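Local coordinates for sister chromatid cohesion protein (Chaetomium thermophilum, PDB 5T8V), which probably acts as a cohesin loader on chromatin, the chain here being the C-terminal, HEAT-repeat part of this SCC2/Nipped-B family protein, at residues Q1137-F1142 against S1172-I1177; F1166-A1170 against A1181-H1185; Q63-K67 against M134-C138; R12-L17 against L72-V78. All coordinates share one frame. Residue numbers count along the deposited sequence, not the author numbering.

Contact 1. Residues Q1137-F1142 against S1172-I1177; sequences QDDHAF and STHPRI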
loop_
_atom_site.group_PDB
_atom_site.type_symbol
_atom_site.label_atom_id
_atom_site.label_comp_id
_atom_site.label_asym_id
_atom_site.label_seq_id
_atom_site.Cartn_x
_atom_site.Cartn_y
_atom_site.Cartn_z
ATOM N N GLN A 1137 -35.422 19.884 -15.003
ATOM C CA GLN A 1137 -34.440 19.129 -14.236
ATOM C C GLN A 1137 -33.929 19.918 -13.036
ATOM O O GLN A 1137 -32.829 19.649 -12.544
ATOM C CB GLN A 1137 -33.279 18.718 -15.142
ATOM C CG GLN A 1137 -32.522 17.493 -14.668
ATOM C CD GLN A 1137 -31.760 16.815 -15.787
ATOM O OE1 GLN A 1137 -31.652 15.590 -15.820
ATOM N NE2 GLN A 1137 -31.228 17.606 -16.714
ATOM N N ASP A 1138 -34.711 20.880 -12.553
ATOM C CA ASP A 1138 -34.321 21.733 -11.441
ATOM C C ASP A 1138 -35.017 21.274 -10.160
ATOM O O ASP A 1138 -35.743 20.278 -10.134
ATOM C CB ASP A 1138 -34.633 23.198 -11.763
ATOM C CG ASP A 1138 -36.015 23.384 -12.358
ATOM O OD1 ASP A 1138 -36.915 22.579 -12.039
ATOM O OD2 ASP A 1138 -36.198 24.331 -13.152
ATOM N N ASP A 1139 -34.787 22.022 -9.077
ATOM C CA ASP A 1139 -35.269 21.605 -7.763
ATOM C C ASP A 1139 -36.791 21.508 -7.725
ATOM O O ASP A 1139 -37.346 20.646 -7.035
ATOM C CB ASP A 1139 -34.768 22.575 -6.695
ATOM C CG ASP A 1139 -33.282 22.436 -6.434
ATOM O OD1 ASP A 1139 -32.792 21.288 -6.390
ATOM O OD2 ASP A 1139 -32.605 23.475 -6.278
ATOM N N HIS A 1140 -37.482 22.391 -8.444
ATOM C CA HIS A 1140 -38.940 22.345 -8.475
ATOM C C HIS A 1140 -39.430 20.982 -8.953
ATOM O O HIS A 1140 -40.253 20.324 -8.294
ATOM C CB HIS A 1140 -39.463 23.462 -9.377
ATOM C CG HIS A 1140 -40.917 23.753 -9.201
ATOM N ND1 HIS A 1140 -41.785 23.876 -10.264
ATOM C CD2 HIS A 1140 -41.658 23.947 -8.085
ATOM C CE1 HIS A 1140 -42.999 24.133 -9.810
ATOM N NE2 HIS A 1140 -42.949 24.181 -8.491
ATOM N N ALA A 1141 -38.924 20.538 -10.104
ATOM C CA ALA A 1141 -39.221 19.192 -10.572
ATOM C C ALA A 1141 -38.912 18.162 -9.493
ATOM O O ALA A 1141 -39.652 17.184 -9.328
ATOM C CB ALA A 1141 -38.428 18.893 -11.844
ATOM N N PHE A 1142 -37.826 18.370 -8.739
ATOM C CA PHE A 1142 -37.510 17.434 -7.666
ATOM C C PHE A 1142 -38.604 17.413 -6.609
ATOM O O PHE A 1142 -38.862 16.367 -6.004
ATOM C CB PHE A 1142 -36.178 17.759 -7.000
ATOM C CG PHE A 1142 -35.919 16.927 -5.778
ATOM C CD1 PHE A 1142 -35.694 15.564 -5.889
ATOM C CD2 PHE A 1142 -35.931 17.497 -4.517
ATOM C CE1 PHE A 1142 -35.470 14.788 -4.768
ATOM C CE2 PHE A 1142 -35.706 16.725 -3.390
ATOM C CZ PHE A 1142 -35.475 15.368 -3.518
ATOM N N SER A 1172 -31.929 10.906 -15.021
ATOM C CA SER A 1172 -31.730 12.341 -14.900
ATOM C C SER A 1172 -30.338 12.644 -14.359
ATOM O O SER A 1172 -29.749 11.851 -13.618
ATOM C CB SER A 1172 -32.791 12.950 -13.983
ATOM O OG SER A 1172 -32.642 14.354 -13.893
ATOM N N THR A 1173 -29.811 13.809 -14.743
ATOM C CA THR A 1173 -28.507 14.234 -14.247
ATOM C C THR A 1173 -28.594 14.809 -12.838
ATOM O O THR A 1173 -27.637 14.687 -12.065
ATOM C CB THR A 1173 -27.887 15.264 -15.195
ATOM O OG1 THR A 1173 -28.803 16.347 -15.401
ATOM C CG2 THR A 1173 -27.549 14.623 -16.532
ATOM N N HIS A 1174 -29.718 15.435 -12.489
ATOM C CA HIS A 1174 -29.933 15.907 -11.128
ATOM C C HIS A 1174 -29.875 14.708 -10.185
ATOM O O HIS A 1174 -30.755 13.839 -10.246
ATOM C CB HIS A 1174 -31.275 16.631 -11.005
ATOM C CG HIS A 1174 -31.461 17.343 -9.701
ATOM N ND1 HIS A 1174 -32.705 17.658 -9.198
ATOM C CD2 HIS A 1174 -30.563 17.806 -8.800
ATOM C CE1 HIS A 1174 -32.565 18.282 -8.042
ATOM N NE2 HIS A 1174 -31.276 18.385 -7.777
ATOM N N PRO A 1175 -28.868 14.611 -9.310
ATOM C CA PRO A 1175 -28.733 13.384 -8.502
ATOM C C PRO A 1175 -29.952 13.072 -7.651
ATOM O O PRO A 1175 -30.286 11.896 -7.465
ATOM C CB PRO A 1175 -27.495 13.672 -7.638
ATOM C CG PRO A 1175 -26.744 14.720 -8.374
ATOM C CD PRO A 1175 -27.776 15.564 -9.045
ATOM N N ARG A 1176 -30.633 14.094 -7.130
ATOM C CA ARG A 1176 -31.735 13.846 -6.207
ATOM C C ARG A 1176 -32.956 13.280 -6.920
ATOM O O ARG A 1176 -33.753 12.563 -6.306
ATOM C CB ARG A 1176 -32.093 15.134 -5.467
ATOM C CG ARG A 1176 -30.894 15.824 -4.839
ATOM C CD ARG A 1176 -31.141 16.174 -3.382
ATOM N NE ARG A 1176 -32.293 17.055 -3.212
ATOM C CZ ARG A 1176 -32.299 18.350 -3.516
ATOM N NH1 ARG A 1176 -31.214 18.926 -4.019
ATOM N NH2 ARG A 1176 -33.393 19.072 -3.323
ATOM N N ILE A 1177 -33.124 13.586 -8.207
ATOM C CA ILE A 1177 -34.188 12.961 -8.986
ATOM C C ILE A 1177 -33.790 11.547 -9.389
ATOM O O ILE A 1177 -34.601 10.616 -9.315
ATOM C CB ILE A 1177 -34.524 13.827 -10.216
ATOM C CG1 ILE A 1177 -35.083 15.184 -9.772
ATOM C CG2 ILE A 1177 -35.519 13.102 -11.132
ATOM C CD1 ILE A 1177 -35.342 16.161 -10.910
#

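Contact 2. Residues F1166-A1170 against A1181-H1185; sequences FITLA and AFLEH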
loop_
_atom_site.group_PDB
_atom_site.type_symbol
_atom_site.label_atom_id
_atom_site.label_comp_id
_atom_site.label_asym_id
_atom_site.label_seq_id
_atom_site.Cartn_x
_atom_site.Cartn_y
_atom_site.Cartn_z
ATOM N N PHE A 1166 -40.947 6.978 -13.576
ATOM C CA PHE A 1166 -39.786 6.827 -12.704
ATOM C C PHE A 1166 -38.617 6.187 -13.443
ATOM O O PHE A 1166 -37.459 6.570 -13.233
ATOM C CB PHE A 1166 -40.151 6.007 -11.468
ATOM C CG PHE A 1166 -40.842 6.803 -10.397
ATOM C CD1 PHE A 1166 -40.179 7.824 -9.738
ATOM C CD2 PHE A 1166 -42.146 6.527 -10.046
ATOM C CE1 PHE A 1166 -40.812 8.559 -8.750
ATOM C CE2 PHE A 1166 -42.785 7.257 -9.057
ATOM C CZ PHE A 1166 -42.118 8.273 -8.409
ATOM N N ILE A 1167 -38.897 5.210 -14.307
ATOM C CA ILE A 1167 -37.846 4.653 -15.154
ATOM C C ILE A 1167 -37.178 5.764 -15.954
ATOM O O ILE A 1167 -35.960 5.747 -16.176
ATOM C CB ILE A 1167 -38.423 3.560 -16.074
ATOM C CG1 ILE A 1167 -38.975 2.401 -15.239
ATOM C CG2 ILE A 1167 -37.355 3.049 -17.037
ATOM C CD1 ILE A 1167 -39.747 1.371 -16.041
ATOM N N THR A 1168 -37.963 6.751 -16.393
ATOM C CA THR A 1168 -37.415 7.851 -17.180
ATOM C C THR A 1168 -36.618 8.812 -16.307
ATOM O O THR A 1168 -35.523 9.242 -16.686
ATOM C CB THR A 1168 -38.548 8.593 -17.892
ATOM O OG1 THR A 1168 -39.339 7.661 -18.638
ATOM C CG2 THR A 1168 -37.993 9.640 -18.839
ATOM N N LEU A 1169 -37.150 9.165 -15.137
ATOM C CA LEU A 1169 -36.463 10.097 -14.254
ATOM C C LEU A 1169 -35.192 9.503 -13.663
ATOM O O LEU A 1169 -34.323 10.258 -13.213
ATOM C CB LEU A 1169 -37.404 10.540 -13.133
ATOM C CG LEU A 1169 -38.626 11.349 -13.582
ATOM C CD1 LEU A 1169 -39.632 11.475 -12.453
ATOM C CD2 LEU A 1169 -38.211 12.729 -14.080
ATOM N N ALA A 1170 -35.061 8.174 -13.652
ATOM C CA ALA A 1170 -33.840 7.560 -13.142
ATOM C C ALA A 1170 -32.625 7.921 -13.985
ATOM O O ALA A 1170 -31.495 7.829 -13.492
ATOM C CB ALA A 1170 -33.998 6.042 -13.081
ATOM N N ALA A 1181 -35.985 8.412 -8.019
ATOM C CA ALA A 1181 -36.681 7.726 -9.104
ATOM C C ALA A 1181 -36.142 6.315 -9.296
ATOM O O ALA A 1181 -36.898 5.392 -9.620
ATOM C CB ALA A 1181 -36.557 8.529 -10.398
ATOM N N PHE A 1182 -34.836 6.127 -9.101
ATOM C CA PHE A 1182 -34.256 4.793 -9.219
ATOM C C PHE A 1182 -34.745 3.882 -8.100
ATOM O O PHE A 1182 -34.952 2.682 -8.314
ATOM C CB PHE A 1182 -32.729 4.883 -9.213
ATOM C CG PHE A 1182 -32.044 3.549 -9.136
ATOM C CD1 PHE A 1182 -31.997 2.713 -10.240
ATOM C CD2 PHE A 1182 -31.443 3.131 -7.960
ATOM C CE1 PHE A 1182 -31.366 1.485 -10.170
ATOM C CE2 PHE A 1182 -30.810 1.904 -7.886
ATOM C CZ PHE A 1182 -30.772 1.081 -8.992
ATOM N N LEU A 1183 -34.929 4.431 -6.897
ATOM C CA LEU A 1183 -35.497 3.642 -5.808
ATOM C C LEU A 1183 -36.925 3.224 -6.125
ATOM O O LEU A 1183 -37.321 2.081 -5.860
ATOM C CB LEU A 1183 -35.452 4.437 -4.503
ATOM C CG LEU A 1183 -34.082 4.607 -3.847
ATOM C CD1 LEU A 1183 -34.164 5.629 -2.722
ATOM C CD2 LEU A 1183 -33.568 3.275 -3.322
ATOM N N GLU A 1184 -37.718 4.133 -6.696
ATOM C CA GLU A 1184 -39.105 3.802 -7.000
ATOM C C GLU A 1184 -39.199 2.806 -8.148
ATOM O O GLU A 1184 -40.075 1.934 -8.148
ATOM C CB GLU A 1184 -39.889 5.072 -7.323
ATOM C CG GLU A 1184 -39.928 6.067 -6.177
ATOM C CD GLU A 1184 -40.435 5.448 -4.888
ATOM O OE1 GLU A 1184 -41.258 4.508 -4.959
ATOM O OE2 GLU A 1184 -40.002 5.896 -3.805
ATOM N N HIS A 1185 -38.313 2.917 -9.139
ATOM C CA HIS A 1185 -38.299 1.942 -10.222
ATOM C C HIS A 1185 -37.843 0.577 -9.721
ATOM O O HIS A 1185 -38.394 -0.455 -10.123
ATOM C CB HIS A 1185 -37.399 2.438 -11.355
ATOM C CG HIS A 1185 -37.060 1.388 -12.367
ATOM N ND1 HIS A 1185 -37.914 0.353 -12.685
ATOM C CD2 HIS A 1185 -35.961 1.219 -13.140
ATOM C CE1 HIS A 1185 -37.352 -0.412 -13.603
ATOM N NE2 HIS A 1185 -36.167 0.092 -13.897
#

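Contact 3. Residues Q63-K67 against M134-C138; sequences QSALK and MRIMC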
loop_
_atom_site.group_PDB
_atom_site.type_symbol
_atom_site.label_atom_id
_atom_site.label_comp_id
_atom_site.label_asym_id
_atom_site.label_seq_id
_atom_site.Cartn_x
_atom_site.Cartn_y
_atom_site.Cartn_z
ATOM N N GLN A 63 60.221 -30.604 9.873
ATOM C CA GLN A 63 59.476 -29.607 9.113
ATOM C C GLN A 63 59.729 -28.208 9.656
ATOM O O GLN A 63 59.965 -27.269 8.887
ATOM C CB GLN A 63 57.985 -29.940 9.140
ATOM C CG GLN A 63 57.632 -31.192 8.355
ATOM C CD GLN A 63 56.294 -31.781 8.757
ATOM O OE1 GLN A 63 55.512 -31.156 9.474
ATOM N NE2 GLN A 63 56.026 -32.997 8.297
ATOM N N SER A 64 59.694 -28.050 10.981
ATOM C CA SER A 64 59.961 -26.742 11.573
ATOM C C SER A 64 61.337 -26.224 11.163
ATOM O O SER A 64 61.474 -25.090 10.684
ATOM C CB SER A 64 59.847 -26.830 13.096
ATOM O OG SER A 64 60.031 -25.558 13.694
ATOM N N ALA A 65 62.370 -27.052 11.337
ATOM C CA ALA A 65 63.721 -26.630 10.974
ATOM C C ALA A 65 63.809 -26.264 9.496
ATOM O O ALA A 65 64.435 -25.259 9.130
ATOM C CB ALA A 65 64.714 -27.738 11.318
ATOM N N LEU A 66 63.185 -27.068 8.632
ATOM C CA LEU A 66 63.182 -26.772 7.203
ATOM C C LEU A 66 62.557 -25.409 6.929
ATOM O O LEU A 66 63.089 -24.615 6.143
ATOM C CB LEU A 66 62.432 -27.870 6.447
ATOM C CG LEU A 66 63.134 -29.227 6.354
ATOM C CD1 LEU A 66 62.144 -30.303 5.940
ATOM C CD2 LEU A 66 64.287 -29.167 5.370
ATOM N N LYS A 67 61.418 -25.121 7.563
ATOM C CA LYS A 67 60.794 -23.813 7.394
ATOM C C LYS A 67 61.734 -22.699 7.836
ATOM O O LYS A 67 61.814 -21.650 7.185
ATOM C CB LYS A 67 59.478 -23.753 8.171
ATOM C CG LYS A 67 58.899 -22.354 8.317
ATOM C CD LYS A 67 57.416 -22.406 8.656
ATOM C CE LYS A 67 56.953 -21.157 9.386
ATOM N NZ LYS A 67 57.336 -21.177 10.830
ATOM N N MET A 134 56.509 -32.147 0.477
ATOM C CA MET A 134 55.997 -30.930 -0.147
ATOM C C MET A 134 56.836 -29.720 0.247
ATOM O O MET A 134 57.292 -28.957 -0.614
ATOM C CB MET A 134 54.533 -30.719 0.241
ATOM C CG MET A 134 53.605 -31.864 -0.148
ATOM S SD MET A 134 53.700 -32.317 -1.891
ATOM C CE MET A 134 54.589 -33.870 -1.788
ATOM N N ARG A 135 57.060 -29.532 1.550
ATOM C CA ARG A 135 57.856 -28.389 1.988
ATOM C C ARG A 135 59.226 -28.384 1.321
ATOM O O ARG A 135 59.726 -27.325 0.922
ATOM C CB ARG A 135 58.000 -28.395 3.506
ATOM C CG ARG A 135 58.954 -27.336 4.022
ATOM C CD ARG A 135 58.649 -26.983 5.460
ATOM N NE ARG A 135 57.397 -26.244 5.584
ATOM C CZ ARG A 135 56.753 -26.051 6.731
ATOM N NH1 ARG A 135 57.234 -26.551 7.862
ATOM N NH2 ARG A 135 55.620 -25.365 6.748
ATOM N N ILE A 136 59.848 -29.556 1.189
ATOM C CA ILE A 136 61.112 -29.647 0.464
ATOM C C ILE A 136 60.938 -29.152 -0.965
ATOM O O ILE A 136 61.834 -28.512 -1.530
ATOM C CB ILE A 136 61.652 -31.090 0.506
ATOM C CG1 ILE A 136 62.147 -31.414 1.918
ATOM C CG2 ILE A 136 62.777 -31.283 -0.518
ATOM C CD1 ILE A 136 62.473 -32.875 2.139
ATOM N N MET A 137 59.787 -29.439 -1.574
ATOM C CA MET A 137 59.497 -28.912 -2.903
ATOM C C MET A 137 59.076 -27.447 -2.884
ATOM O O MET A 137 58.817 -26.884 -3.953
ATOM C CB MET A 137 58.407 -29.748 -3.577
ATOM C CG MET A 137 58.924 -31.025 -4.212
ATOM S SD MET A 137 57.657 -31.919 -5.126
ATOM C CE MET A 137 56.690 -32.585 -3.777
ATOM N N CYS A 138 59.005 -26.814 -1.710
ATOM C CA CYS A 138 58.666 -25.400 -1.597
ATOM C C CYS A 138 59.862 -24.548 -1.176
ATOM O O CYS A 138 59.693 -23.514 -0.526
ATOM C CB CYS A 138 57.515 -25.206 -0.613
ATOM S SG CYS A 138 55.938 -25.842 -1.196
#

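Contact 4. Residues R12-L17 against L72-V78; sequences RANVAL and LNCFMTV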
loop_
_atom_site.group_PDB
_atom_site.type_symbol
_atom_site.label_atom_id
_atom_site.label_comp_id
_atom_site.label_asym_id
_atom_site.label_seq_id
_atom_site.Cartn_x
_atom_site.Cartn_y
_atom_site.Cartn_z
ATOM N N ARG A 12 71.656 -15.762 12.314
ATOM C CA ARG A 12 70.444 -16.551 12.512
ATOM C C ARG A 12 70.334 -17.639 11.454
ATOM O O ARG A 12 70.020 -18.795 11.767
ATOM C CB ARG A 12 69.207 -15.654 12.480
ATOM C CG ARG A 12 69.258 -14.476 13.439
ATOM C CD ARG A 12 67.881 -14.131 13.984
ATOM N NE ARG A 12 66.839 -14.217 12.960
ATOM C CZ ARG A 12 66.539 -13.250 12.098
ATOM N NH1 ARG A 12 65.571 -13.438 11.210
ATOM N NH2 ARG A 12 67.203 -12.100 12.114
ATOM N N ALA A 13 70.592 -17.287 10.193
ATOM C CA ALA A 13 70.592 -18.276 9.123
ATOM C C ALA A 13 71.564 -19.406 9.429
ATOM O O ALA A 13 71.211 -20.588 9.331
ATOM C CB ALA A 13 70.945 -17.610 7.794
ATOM N N ASN A 14 72.797 -19.063 9.812
ATOM C CA ASN A 14 73.765 -20.111 10.129
ATOM C C ASN A 14 73.266 -20.997 11.268
ATOM O O ASN A 14 73.467 -22.219 11.250
ATOM C CB ASN A 14 75.118 -19.495 10.480
ATOM C CG ASN A 14 76.225 -20.530 10.562
ATOM O OD1 ASN A 14 76.043 -21.609 11.126
ATOM N ND2 ASN A 14 77.380 -20.210 9.991
ATOM N N VAL A 15 72.608 -20.403 12.267
ATOM C CA VAL A 15 72.102 -21.179 13.397
ATOM C C VAL A 15 71.038 -22.164 12.928
ATOM O O VAL A 15 71.076 -23.352 13.265
ATOM C CB VAL A 15 71.561 -20.245 14.496
ATOM C CG1 VAL A 15 70.851 -21.042 15.592
ATOM C CG2 VAL A 15 72.691 -19.434 15.102
ATOM N N ALA A 16 70.066 -21.682 12.151
ATOM C CA ALA A 16 69.043 -22.579 11.623
ATOM C C ALA A 16 69.673 -23.700 10.807
ATOM O O ALA A 16 69.257 -24.862 10.905
ATOM C CB ALA A 16 68.043 -21.796 10.775
ATOM N N LEU A 17 70.689 -23.373 10.006
ATOM C CA LEU A 17 71.364 -24.390 9.207
ATOM C C LEU A 17 71.984 -25.462 10.092
ATOM O O LEU A 17 71.780 -26.660 9.870
ATOM C CB LEU A 17 72.432 -23.741 8.326
ATOM C CG LEU A 17 73.212 -24.692 7.414
ATOM C CD1 LEU A 17 72.328 -25.208 6.287
ATOM C CD2 LEU A 17 74.451 -24.009 6.860
ATOM N N LEU A 72 64.925 -18.015 6.060
ATOM C CA LEU A 72 66.187 -17.298 6.175
ATOM C C LEU A 72 67.069 -17.463 4.944
ATOM O O LEU A 72 68.248 -17.095 4.982
ATOM C CB LEU A 72 66.942 -17.755 7.426
ATOM C CG LEU A 72 66.199 -17.581 8.755
ATOM C CD1 LEU A 72 67.105 -17.954 9.914
ATOM C CD2 LEU A 72 65.675 -16.158 8.928
ATOM N N ASN A 73 66.527 -18.008 3.855
ATOM C CA ASN A 73 67.224 -18.068 2.572
ATOM C C ASN A 73 68.567 -18.787 2.680
ATOM O O ASN A 73 69.526 -18.437 1.987
ATOM C CB ASN A 73 67.420 -16.665 1.991
ATOM C CG ASN A 73 67.738 -16.690 0.509
ATOM O OD1 ASN A 73 67.295 -17.580 -0.217
ATOM N ND2 ASN A 73 68.514 -15.711 0.053
ATOM N N CYS A 74 68.650 -19.792 3.553
ATOM C CA CYS A 74 69.824 -20.649 3.637
ATOM C C CYS A 74 69.501 -22.107 3.345
ATOM O O CYS A 74 70.383 -22.962 3.481
ATOM C CB CYS A 74 70.480 -20.532 5.021
ATOM S SG CYS A 74 69.431 -21.014 6.408
ATOM N N PHE A 75 68.263 -22.415 2.949
ATOM C CA PHE A 75 67.907 -23.773 2.561
ATOM C C PHE A 75 68.737 -24.265 1.383
ATOM O O PHE A 75 68.888 -25.478 1.207
ATOM C CB PHE A 75 66.415 -23.826 2.224
ATOM C CG PHE A 75 65.921 -25.189 1.838
ATOM C CD1 PHE A 75 66.018 -26.254 2.720
ATOM C CD2 PHE A 75 65.334 -25.401 0.600
ATOM C CE1 PHE A 75 65.556 -27.507 2.368
ATOM C CE2 PHE A 75 64.869 -26.653 0.244
ATOM C CZ PHE A 75 64.979 -27.707 1.127
ATOM N N MET A 76 69.283 -23.349 0.580
ATOM C CA MET A 76 70.103 -23.740 -0.561
ATOM C C MET A 76 71.394 -24.418 -0.125
ATOM O O MET A 76 71.967 -25.203 -0.888
ATOM C CB MET A 76 70.419 -22.512 -1.411
ATOM C CG MET A 76 71.214 -21.443 -0.670
ATOM S SD MET A 76 71.133 -19.828 -1.465
ATOM C CE MET A 76 69.420 -19.386 -1.173
ATOM N N THR A 77 71.870 -24.128 1.087
ATOM C CA THR A 77 73.145 -24.664 1.549
ATOM C C THR A 77 73.029 -26.086 2.081
ATOM O O THR A 77 74.048 -26.779 2.177
ATOM C CB THR A 77 73.731 -23.759 2.635
ATOM O OG1 THR A 77 73.632 -22.390 2.222
ATOM C CG2 THR A 77 75.196 -24.098 2.891
ATOM N N VAL A 78 71.825 -26.532 2.430
ATOM C CA VAL A 78 71.614 -27.890 2.927
ATOM C C VAL A 78 72.199 -28.876 1.922
ATOM O O VAL A 78 71.882 -28.791 0.727
ATOM C CB VAL A 78 70.123 -28.170 3.175
ATOM C CG1 VAL A 78 69.884 -29.657 3.459
ATOM C CG2 VAL A 78 69.618 -27.325 4.331
#

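Contact 1. Residues Q1137-F1142 against S1172-I1177
When two helices separated by a short third one start side by side, polar groups can tie the residues just ahead of them. At Ser-1172, the hydroxyl OG donates a very short 2.5 Å hydrogen bond to Gln-1137 OE1. The same oxygen accepts a second hydrogen bond, from the backbone amide Thr-1173 N at 2.8 Å. His-1174, the N-cap of its helix, lays its CB 4.0 Å from Gln-1137 CG, and its CE1 reaches Phe-1142 CB at 3.8 Å. Arg-1176 lies over one face of the Phe-1142 ring: its CB makes a CH-pi contact, 3.8 Å from the centroid, and its CZ an off-centre cation-pi contact at 4.2 Å; NH1 adds a long salt bridge to Asp-1139 OD1 (3.7 Å). Ile-1177 packs CG1 on Phe-1142 CB (3.9 Å). Within the Sister chromatid cohesion C-terminus region of this HEAT-repeat protein, the contact joins the N-terminal ends of helices 1139-1154 and 1175-1191, with helix 1065-1086 touching His-1140.

Contact 2. Residues F1166-A1170 against A1181-H1185
Close approach of two helices is eased by small residues where the backbones meet, here Ala-1170 and Ala-1181, with larger ones around them. Phe-1166 sits with its CA 4.8 Å from Ala-1181 CA; its ring takes Glu-1184 CB over one face in a CH-pi contact, 3.6 Å from the centroid and only 10° off the normal, while CD1 touches Ala-1181 CB at 3.7 Å. Glu-1184 thus packs through the aliphatic base of its side chain, and its carboxylate is engaged elsewhere, OE1 by Asn-1152. One residue on, Ile-1167 places CG1 over the face of the His-1185 imidazole, 3.5 Å from the ring centroid, a second CH-pi contact. Within this HEAT-repeat protein the short helix 1163-1169 crosses the next helix, 1175-1191, steeply; helix 1139-1154 adds Val-1145 and Leu-1148 against Phe-1166, and helix 1200-1213 brings Ile-1207 against Ile-1167. Leu-1169 brings its CB to 3.5 Å from Ala-1181 CB, a tight fit eased by the short side chain of Ala-1181. At Ala-1170 the backbone runs beside the second helix: its N lies 3.6 Å from Ala-1181 CB, and its own methyl CB rests 4.2 Å from Phe-1182 CB, with the two CA atoms of Ala-1170 and Phe-1182 again 4.8 Å apart.

Contact 3. Residues Q63-K67 against M134-C138
Arg-135 stretches its side chain across to helix 56-71, where its guanidinium lies with one face against Lys-67 CB, 3.6 Å from Arg-135 NH1. The contact is an inter-helix packing in the mainly helical N-terminal part of this chain, consistent with a HEAT-repeat protein, and joins the middle of helix 56-71 to the last turn of helix 120-136. It illustrates how a long arginine can fill the space between two packed helices, whose nearest CA atoms here, those of Gln-63 and Arg-135, are 7.4 Å from each other. Arg-135 itself accounts for much of the buried surface. Its aliphatic part contributes as well, with CD 4.0 Å from Leu-66 CB. Beside it, Leu-66 CD1 meets Ile-136 CG1 at 4.2 Å, an apolar patch that Leu-20 of helix 9-36 and Phe-75 extend from the first helix's side. The amide of Gln-63 is engaged by the second helix just ahead of the segment, OE1 accepting a hydrogen bond from Arg-131 NH1 and NE2 donating to Thr-132. A citrate, probably from the crystallisation liquor, is hydrogen-bonded to Arg-135 NH1. Gln-63 O lies near the plane of the guanidinium and accepts a weak hydrogen bond of 3.0 Å from Arg-135 NH1, in addition to the helical bond from Lys-67 N at 2.9 Å.

Contact 4. Residues R12-L17 against L72-V78
A Schellman motif ends helix 56-71, and the turn it makes, with the loop that follows, packs on helix 9-36. Asn-73, with positive phi, is its C-prime residue; Cys-74 N bonds back to Thr-69 O and Asn-73 N to Ile-70 O. On one flank of that turn Leu-72 points at the helix, its CB 4.0 Å from Ala-13 CB and its CD1 4.0 Å from Ala-16 CB, while CD2 lies 3.6 Å from Arg-12 NH1. The small alanines let the backbones come close, Ala-13 CA and Leu-72 CA being 5.4 Å apart. The arrangement belongs to the first helices of this mainly helical, HEAT-repeat chain, where the loop between helices 56-71 and 81-96 closes against helix 9-36. Cys-74 also points toward that helix, its SG 4.0 Å from Ala-13 CB and 4.5 Å from Leu-17 CB. Further along, Leu-17 splits its two methyls: CD2 touches Thr-77 CG2 at 4.0 Å, and CD1 meets Val-78 CG2, also at 4.0 Å.

The four contacts form two tight pairs on opposite sides of the centre of an elongated chain. Contacts 1 and 2, centres 12 Å apart, share helix 1175-1191: its start packs on helix 1139-1154 and its middle on helix 1163-1169. They meet where Ile-1177 CG2 lies 3.7 Å from Leu-1169 O. Contacts 3 and 4 are also 12 Å apart between centres and touch through Leu-66 CD2 and Phe-75 CE1 at 3.7 Å, so one hydrophobic seam runs from helix 120-136 through helix 56-71 to the loop after it. The centres of contacts 1 and 2 lie about 104 to 112 Å from those of contacts 3 and 4. Of the four, contact 3 has the bound citrate at Arg-135.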